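Local coordinates for protein ACDH-11, isoform b (Caenorhabditis elegans, PDB 4Y9J) that belongs to the acyl-CoA dehydrogenase family of flavoproteins and holds flavin-adenine dinucleotide within a largely helical four-chain assembly, at residues B[362-367]-B[559-564]; B[517-522]-B[575-580]. One frame throughout, in Å; residues are numbered along the deposited sequence.

Contact 1 (B[362-367]-B[559-564]); sequences EVDTRG and YRYCCE
Val-363 turns its side chain toward Tyr-561 and carries most of the contact from helix 362-367. With Val-363 CG1 anti to the backbone N (chi1 166°), this methyl rests 3.9 Å from CB of Tyr-561. Val-363 CG2 lies 4.2 Å from Arg-560 CD, a methylene of the side chain, whose guanidinium goes on to Glu-556 and to Asp-583 of the second subunit. A short branched residue suits this buried spot: one methyl lies against the backbone and CB of Tyr-561, the other against the Arg-560 chain. The carbonyl O of Val-363 meets the Tyr-561 ring at its edge, near the ring plane, 3.7 Å from CD2. Asp-364 adds only a loose approach of OD1 to the same ring; its carboxylate is engaged by Lys-360. One turn after Val-363, Gly-367 sets its CA 4.0 Å from Tyr-561 CE2, and the ring lies where a side chain would otherwise project, so glycine fits there. The axes of the two short helical segments come within 9.5 Å at their closest and cross at -84°, a nearly perpendicular packing that joins the family's C-terminal helical domain to the additional ACDH-11-type C-terminal region.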
loop_
_atom_site.group_PDB
_atom_site.type_symbol
_atom_site.label_atom_id
_atom_site.label_comp_id
_atom_site.label_asym_id
_atom_site.label_seq_id
_atom_site.Cartn_x
_atom_site.Cartn_y
_atom_site.Cartn_z
ATOM N N GLU B 362 1.462 34.027 19.590
ATOM C CA GLU B 362 0.894 35.107 18.872
ATOM C C GLU B 362 1.828 36.326 18.767
ATOM O O GLU B 362 1.950 36.902 17.724
ATOM C CB GLU B 362 -0.462 35.451 19.472
ATOM C CG GLU B 362 -1.125 36.583 18.740
ATOM C CD GLU B 362 -1.531 36.199 17.326
ATOM O OE1 GLU B 362 -1.737 35.005 17.075
ATOM O OE2 GLU B 362 -1.639 37.107 16.482
ATOM N N VAL B 363 2.499 36.690 19.846
ATOM C CA VAL B 363 3.441 37.819 19.876
ATOM C C VAL B 363 4.590 37.584 18.876
ATOM O O VAL B 363 4.928 38.453 18.069
ATOM C CB VAL B 363 4.029 37.988 21.299
ATOM C CG1 VAL B 363 5.250 38.921 21.313
ATOM C CG2 VAL B 363 2.985 38.479 22.283
ATOM N N ASP B 364 5.147 36.370 18.891
ATOM C CA ASP B 364 6.278 36.048 18.039
ATOM C C ASP B 364 5.857 35.996 16.552
ATOM O O ASP B 364 6.616 36.371 15.689
ATOM C CB ASP B 364 6.913 34.704 18.468
ATOM C CG ASP B 364 7.754 34.812 19.757
ATOM O OD1 ASP B 364 8.143 35.941 20.171
ATOM O OD2 ASP B 364 8.063 33.701 20.316
ATOM N N THR B 365 4.640 35.556 16.282
ATOM C CA THR B 365 4.116 35.392 14.936
ATOM C C THR B 365 3.837 36.800 14.360
ATOM O O THR B 365 4.099 37.023 13.213
ATOM C CB THR B 365 2.833 34.546 14.970
ATOM O OG1 THR B 365 3.159 33.178 15.383
ATOM C CG2 THR B 365 2.210 34.496 13.639
ATOM N N ARG B 366 3.287 37.706 15.171
ATOM C CA ARG B 366 2.992 39.033 14.683
ATOM C C ARG B 366 4.255 39.766 14.265
ATOM O O ARG B 366 4.251 40.474 13.262
ATOM C CB ARG B 366 2.230 39.844 15.701
ATOM C CG ARG B 366 0.839 39.347 15.926
ATOM C CD ARG B 366 0.040 40.300 16.772
ATOM N NE ARG B 366 -1.261 39.797 17.172
ATOM C CZ ARG B 366 -2.223 40.580 17.656
ATOM N NH1 ARG B 366 -2.050 41.904 17.822
ATOM N NH2 ARG B 366 -3.371 40.024 17.995
ATOM N N GLY B 367 5.333 39.612 15.009
ATOM C CA GLY B 367 6.593 40.294 14.675
ATOM C C GLY B 367 7.111 39.851 13.288
ATOM O O GLY B 367 7.475 40.638 12.425
ATOM N N TYR B 559 5.201 45.737 23.215
ATOM C CA TYR B 559 5.882 45.738 24.474
ATOM C C TYR B 559 6.492 44.369 24.810
ATOM O O TYR B 559 7.679 44.275 25.165
ATOM C CB TYR B 559 4.950 46.232 25.605
ATOM C CG TYR B 559 5.562 46.008 26.931
ATOM C CD1 TYR B 559 6.485 46.890 27.419
ATOM C CD2 TYR B 559 5.326 44.836 27.654
ATOM C CE1 TYR B 559 7.103 46.704 28.611
ATOM C CE2 TYR B 559 5.961 44.641 28.876
ATOM C CZ TYR B 559 6.848 45.604 29.343
ATOM O OH TYR B 559 7.534 45.487 30.549
ATOM N N ARG B 560 5.690 43.318 24.689
ATOM C CA ARG B 560 6.185 41.942 24.988
ATOM C C ARG B 560 7.287 41.491 24.050
ATOM O O ARG B 560 8.290 40.904 24.471
ATOM C CB ARG B 560 5.038 40.961 24.990
ATOM C CG ARG B 560 4.020 41.282 26.063
ATOM C CD ARG B 560 2.991 40.199 26.116
ATOM N NE ARG B 560 1.893 40.474 27.034
ATOM C CZ ARG B 560 0.966 39.585 27.379
ATOM N NH1 ARG B 560 1.061 38.367 26.950
ATOM N NH2 ARG B 560 -0.023 39.900 28.201
ATOM N N TYR B 561 7.157 41.834 22.781
ATOM C CA TYR B 561 8.167 41.426 21.811
ATOM C C TYR B 561 9.474 42.142 22.158
ATOM O O TYR B 561 10.536 41.542 22.093
ATOM C CB TYR B 561 7.727 41.789 20.367
ATOM C CG TYR B 561 8.617 41.184 19.315
ATOM C CD1 TYR B 561 9.823 41.778 18.978
ATOM C CD2 TYR B 561 8.246 40.012 18.654
ATOM C CE1 TYR B 561 10.659 41.190 18.034
ATOM C CE2 TYR B 561 9.080 39.414 17.724
ATOM C CZ TYR B 561 10.279 40.042 17.412
ATOM O OH TYR B 561 11.105 39.454 16.517
ATOM N N CYS B 562 9.392 43.415 22.497
ATOM C CA CYS B 562 10.598 44.195 22.638
ATOM C C CYS B 562 11.240 44.090 24.027
ATOM O O CYS B 562 12.455 44.215 24.167
ATOM C CB CYS B 562 10.323 45.661 22.345
ATOM S SG CYS B 562 10.017 45.979 20.605
ATOM N N CYS B 563 10.429 43.974 25.063
ATOM C CA CYS B 563 10.949 44.107 26.394
ATOM C C CYS B 563 11.032 42.793 27.121
ATOM O O CYS B 563 11.596 42.771 28.169
ATOM C CB CYS B 563 10.069 45.036 27.202
ATOM S SG CYS B 563 10.136 46.716 26.495
ATOM N N GLU B 564 10.356 41.766 26.640
ATOM C CA GLU B 564 10.248 40.464 27.397
ATOM C C GLU B 564 11.035 39.325 26.823
ATOM O O GLU B 564 11.010 38.215 27.368
ATOM C CB GLU B 564 8.792 40.014 27.561
ATOM C CG GLU B 564 8.012 40.938 28.491
ATOM C CD GLU B 564 6.574 40.528 28.758
ATOM O OE1 GLU B 564 6.058 39.640 28.098
ATOM O OE2 GLU B 564 5.932 41.139 29.646
#

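Contact 2 (B[517-522]-B[575-580]); sequences ETRIDS and FASERV
Arg-519 and Ser-577 meet through their first torsions: CG of Arg-519 is anti to its carbonyl carbon (chi1 -61°), as is OG of Ser-577 (chi1 -79°), and the two atoms come to 3.2 Å. Further bends at chi2 and chi3 of Arg-519 accompany the return of its guanidinium to Asp-521, gripped side-on: Arg-519 NE reaches Asp-521 OD1 on the syn lone pair, and Arg-519 NH2 reaches Asp-521 OD2 at 2.7 Å. Arginine suits this turn because its aliphatic part can lie beside the serine while its planar end holds the carboxylate. Its side chain is about 8 Å from a bound flavin-adenine dinucleotide.

A single beta bridge, pairing Thr-518 with Ala-576, fixes the loop before helix 524-545 against the start of helix 577-587. Arg-519 N donates to Phe-575 O at 2.8 Å, and Ser-577 N donates to Glu-517 O at 3.1 Å from well above the carbonyl plane. Phe-575 O also receives a CA-H...O contact from Thr-518. Next along the loop, Ile-520 and Phe-575 lie side by side, and Ile-520 CG1 is 4.0 Å from Phe-575 CE2; the large apolar ring also packs on Ala-509 of helix 486-512. Ser-522 OG lies 4.5 Å from Val-580 CG2 and is hydrogen-bonded to Thr-356 OG1 of the second subunit.

At the exposed end a water accepts from Glu-578 N and gives a weak bond to Glu-517 O. Glu-517 OE1 and Glu-578 OE2 are 4.4 Å apart, so their like charges probably repel mildly; the two direct backbone bonds hold the pair together regardless.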
loop_
_atom_site.group_PDB
_atom_site.type_symbol
_atom_site.label_atom_id
_atom_site.label_comp_id
_atom_site.label_asym_id
_atom_site.label_seq_id
_atom_site.Cartn_x
_atom_site.Cartn_y
_atom_site.Cartn_z
ATOM N N GLU B 517 42.449 36.498 15.377
ATOM C CA GLU B 517 41.797 35.823 16.516
ATOM C C GLU B 517 40.265 36.049 16.657
ATOM O O GLU B 517 39.709 35.900 17.758
ATOM C CB GLU B 517 42.467 36.240 17.833
ATOM C CG GLU B 517 44.012 36.150 17.893
ATOM C CD GLU B 517 44.564 34.830 17.361
ATOM O OE1 GLU B 517 44.148 33.752 17.849
ATOM O OE2 GLU B 517 45.409 34.872 16.439
ATOM N N THR B 518 39.599 36.406 15.566
ATOM C CA THR B 518 38.159 36.697 15.570
ATOM C C THR B 518 37.501 35.876 14.481
ATOM O O THR B 518 38.042 35.757 13.377
ATOM C CB THR B 518 37.960 38.194 15.330
ATOM O OG1 THR B 518 38.576 38.906 16.409
ATOM C CG2 THR B 518 36.531 38.588 15.235
ATOM N N ARG B 519 36.359 35.264 14.790
ATOM C CA ARG B 519 35.633 34.394 13.833
ATOM C C ARG B 519 34.169 34.823 13.843
ATOM O O ARG B 519 33.351 34.276 14.552
ATOM C CB ARG B 519 35.789 32.900 14.180
ATOM C CG ARG B 519 37.226 32.391 14.150
ATOM C CD ARG B 519 37.812 31.897 12.817
ATOM N NE ARG B 519 36.863 31.284 11.837
ATOM C CZ ARG B 519 37.154 30.258 10.990
ATOM N NH1 ARG B 519 38.361 29.659 11.039
ATOM N NH2 ARG B 519 36.241 29.788 10.090
ATOM N N ILE B 520 33.853 35.828 13.026
ATOM C CA ILE B 520 32.515 36.369 12.967
ATOM C C ILE B 520 31.566 35.323 12.417
ATOM O O ILE B 520 30.375 35.330 12.744
ATOM C CB ILE B 520 32.468 37.666 12.085
ATOM C CG1 ILE B 520 31.094 38.319 12.175
ATOM C CG2 ILE B 520 32.818 37.332 10.632
ATOM C CD1 ILE B 520 31.072 39.777 11.755
ATOM N N ASP B 521 32.075 34.449 11.550
ATOM C CA ASP B 521 31.299 33.359 11.022
ATOM C C ASP B 521 30.681 32.459 12.122
ATOM O O ASP B 521 29.585 31.956 11.944
ATOM C CB ASP B 521 32.117 32.502 10.031
ATOM C CG ASP B 521 33.465 32.038 10.584
ATOM O OD1 ASP B 521 34.285 32.873 11.047
ATOM O OD2 ASP B 521 33.773 30.837 10.431
ATOM N N SER B 522 31.407 32.284 13.232
ATOM C CA SER B 522 30.971 31.475 14.376
ATOM C C SER B 522 29.659 31.960 14.945
ATOM O O SER B 522 28.786 31.154 15.357
ATOM C CB SER B 522 32.042 31.460 15.493
ATOM O OG SER B 522 31.704 30.341 16.288
ATOM N N PHE B 575 32.852 35.755 19.752
ATOM C CA PHE B 575 33.594 35.972 18.519
ATOM C C PHE B 575 35.013 35.361 18.553
ATOM O O PHE B 575 35.680 35.245 17.514
ATOM C CB PHE B 575 33.751 37.498 18.273
ATOM C CG PHE B 575 32.480 38.208 17.805
ATOM C CD1 PHE B 575 31.449 38.497 18.689
ATOM C CD2 PHE B 575 32.363 38.677 16.498
ATOM C CE1 PHE B 575 30.317 39.183 18.266
ATOM C CE2 PHE B 575 31.224 39.356 16.074
ATOM C CZ PHE B 575 30.216 39.631 16.961
ATOM N N ALA B 576 35.514 35.010 19.727
ATOM C CA ALA B 576 36.927 34.710 19.845
ATOM C C ALA B 576 37.257 33.364 19.245
ATOM O O ALA B 576 36.488 32.456 19.331
ATOM C CB ALA B 576 37.357 34.776 21.295
ATOM N N SER B 577 38.409 33.263 18.600
ATOM C CA SER B 577 38.862 32.024 17.981
ATOM C C SER B 577 39.121 30.931 19.012
ATOM O O SER B 577 38.925 29.746 18.730
ATOM C CB SER B 577 40.134 32.257 17.162
ATOM O OG SER B 577 39.812 32.842 15.900
ATOM N N GLU B 578 39.481 31.318 20.211
ATOM C CA GLU B 578 39.708 30.317 21.285
ATOM C C GLU B 578 38.403 29.618 21.648
ATOM O O GLU B 578 38.407 28.475 22.044
ATOM C CB GLU B 578 40.337 30.938 22.555
ATOM C CG GLU B 578 41.541 31.784 22.240
ATOM C CD GLU B 578 42.766 31.001 21.762
ATOM O OE1 GLU B 578 42.670 29.771 21.481
ATOM O OE2 GLU B 578 43.836 31.659 21.680
ATOM N N ARG B 579 37.278 30.298 21.492
ATOM C CA ARG B 579 36.042 29.635 21.778
ATOM C C ARG B 579 35.791 28.444 20.817
ATOM O O ARG B 579 35.144 27.461 21.191
ATOM C CB ARG B 579 34.921 30.626 21.737
ATOM C CG ARG B 579 33.629 29.983 22.156
ATOM C CD ARG B 579 32.548 30.998 22.128
ATOM N NE ARG B 579 31.218 30.513 22.446
ATOM C CZ ARG B 579 30.647 30.476 23.653
ATOM N NH1 ARG B 579 31.284 30.828 24.751
ATOM N NH2 ARG B 579 29.374 30.119 23.704
ATOM N N VAL B 580 36.220 28.551 19.552
ATOM C CA VAL B 580 36.036 27.415 18.594
ATOM C C VAL B 580 36.679 26.139 19.144
ATOM O O VAL B 580 36.102 25.048 19.067
ATOM C CB VAL B 580 36.628 27.707 17.184
ATOM C CG1 VAL B 580 36.397 26.515 16.202
ATOM C CG2 VAL B 580 35.953 28.936 16.660
HETATM O O HOH W 1 40.596 34.124 20.590
#

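Overall arrangement
Contact 1 and contact 2 have centres 31 Å apart, with about 19 Å between their nearest atoms, and do not touch. Their segments alternate along the chain: 362-367, 517-522, 559-564, then 575-580. Contact 1 joins helix 352-383 to helix 552-563, whereas contact 2 ties the loop between helices 486-512 and 524-545 to the start of helix 577-587. Helices 552-563 and 577-587 follow each other, and the contacts fasten them in turn, one to the family's C-terminal domain, the other within the additional region. Across the subunit interface the two meet: Glu-564 of contact 1 forms a salt bridge with Arg-579, a contact 2 residue, of the second subunit.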